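Local coordinates for xylose isomerase domain protein (Alicyclobacillus acidocaldarius subsp. acidocaldarius, PDB 3U0H) that is a TIM-barrel protein of the xylose isomerase-like family and probably acts as an isomerase, at residues 6-11 with 22-27. Sequence-based numbering, arbitrary orientation.
Sequences PCLHPT and LDLARE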
# COMPACT_ATOMS: atom_id res chain seq x y z
N PRO A 6 33.30 15.71 2.51
CA PRO A 6 33.96 14.79 3.39
C PRO A 6 33.20 14.77 4.69
O PRO A 6 32.65 15.80 5.09
CB PRO A 6 35.34 15.40 3.57
CG PRO A 6 35.51 16.29 2.39
CD PRO A 6 34.15 16.86 2.18
N CYS A 7 33.16 13.61 5.32
CA CYS A 7 32.41 13.39 6.54
C CYS A 7 33.33 12.64 7.49
O CYS A 7 33.99 11.68 7.10
CB CYS A 7 31.15 12.57 6.27
SG CYS A 7 30.23 12.15 7.82
N LEU A 8 33.38 13.05 8.73
CA LEU A 8 34.25 12.38 9.70
C LEU A 8 33.56 11.13 10.25
O LEU A 8 32.34 11.09 10.44
CB LEU A 8 34.62 13.34 10.81
CG LEU A 8 35.70 12.84 11.77
CD1 LEU A 8 37.08 12.80 11.12
CD2 LEU A 8 35.70 13.72 13.01
N HIS A 9 34.35 10.09 10.42
CA HIS A 9 33.87 8.85 10.98
C HIS A 9 34.68 8.41 12.22
O HIS A 9 35.89 8.53 12.24
CB HIS A 9 34.02 7.79 9.93
CG HIS A 9 33.26 6.58 10.24
ND1 HIS A 9 33.80 5.56 10.91
CD2 HIS A 9 31.95 6.23 9.97
CE1 HIS A 9 32.85 4.59 11.08
NE2 HIS A 9 31.73 5.00 10.49
N PRO A 10 34.01 7.85 13.24
CA PRO A 10 34.65 7.50 14.52
C PRO A 10 35.93 6.65 14.46
O PRO A 10 36.88 6.87 15.26
CB PRO A 10 33.56 6.68 15.21
CG PRO A 10 32.29 7.18 14.63
CD PRO A 10 32.60 7.43 13.20
N THR A 11 35.97 5.71 13.51
CA THR A 11 37.16 4.88 13.28
C THR A 11 38.37 5.65 12.85
O THR A 11 39.46 5.14 12.95
CB THR A 11 36.95 3.86 12.16
OG1 THR A 11 36.70 4.57 10.94
CG2 THR A 11 35.78 2.92 12.49
N LEU A 22 33.21 15.61 18.76
CA LEU A 22 32.61 16.72 18.02
C LEU A 22 33.59 17.89 17.91
O LEU A 22 33.60 18.58 16.89
CB LEU A 22 31.29 17.16 18.65
CG LEU A 22 30.20 16.07 18.69
CD1 LEU A 22 28.98 16.49 19.50
CD2 LEU A 22 29.81 15.66 17.29
N ASP A 23 34.40 18.09 18.95
CA ASP A 23 35.43 19.15 18.96
C ASP A 23 36.48 18.90 17.89
O ASP A 23 36.89 19.80 17.18
CB ASP A 23 36.14 19.23 20.33
CG ASP A 23 35.32 19.95 21.42
OD1 ASP A 23 34.31 20.61 21.13
OD2 ASP A 23 35.71 19.89 22.61
N LEU A 24 36.95 17.66 17.83
CA LEU A 24 37.86 17.26 16.78
C LEU A 24 37.25 17.53 15.35
O LEU A 24 37.96 18.00 14.47
CB LEU A 24 38.22 15.80 17.01
CG LEU A 24 39.52 15.18 16.51
CD1 LEU A 24 39.76 13.93 17.34
CD2 LEU A 24 39.41 14.83 15.02
N ALA A 25 35.96 17.22 15.12
CA ALA A 25 35.35 17.46 13.80
C ALA A 25 35.45 18.92 13.41
O ALA A 25 35.88 19.22 12.31
CB ALA A 25 33.89 17.00 13.74
N ARG A 26 35.05 19.81 14.31
CA ARG A 26 35.09 21.26 14.07
C ARG A 26 36.53 21.69 13.82
O ARG A 26 36.82 22.39 12.85
CB ARG A 26 34.59 22.06 15.32
CG ARG A 26 34.35 23.58 15.12
CD ARG A 26 34.82 24.52 16.27
NE ARG A 26 34.13 24.40 17.59
CZ ARG A 26 34.59 23.76 18.69
NH1 ARG A 26 35.77 23.13 18.68
NH2 ARG A 26 33.87 23.73 19.81
N GLU A 27 37.43 21.26 14.71
CA GLU A 27 38.82 21.70 14.70
C GLU A 27 39.49 21.27 13.41
O GLU A 27 40.32 22.01 12.91
CB GLU A 27 39.62 21.17 15.90
CG GLU A 27 41.10 21.54 15.91
CD GLU A 27 41.36 23.04 15.93
OE1 GLU A 27 40.74 23.73 16.77
OE2 GLU A 27 42.19 23.55 15.11
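L8 of 6-11 meets L24 and A25 of helix 18-27. Its side chain carries the whole contact on the side of 6-11. With CG anti to the backbone N and beside the carbonyl carbon (chi1 -171°), the side chain extends toward the helix and presents its CD2 methyl. No hydrogen bond joins the segments.

Along the helix, D23 makes no contact with 6-11. Its OD1 is joined to R26 NH2 by a salt bridge with a weak hydrogen bond of 3.4 Å, and it also forms a salt bridge with R59. L24 follows. Its CD2 methyl lies 4.4 Å from L8 CD2, a loose methyl-to-methyl contact. Both leucines also touch A265 of helix 261-280, so that helix shares the apolar patch. A25 gives the closer approach. Its CB is 3.8 Å from L8 CD2, and its CA is equally near that methyl. The small side chain lets the leucine methyl settle against the helix backbone. A25 CB also packs on V33 of the next strand.

L8 is in turn held by backbone hydrogen bonds with Y32 and D34. Here helix 18-27 packs against the outside of the barrel. This is the first beta-alpha-beta unit of a TIM barrel, with strand 5-8 and strand 32-33 parallel neighbours.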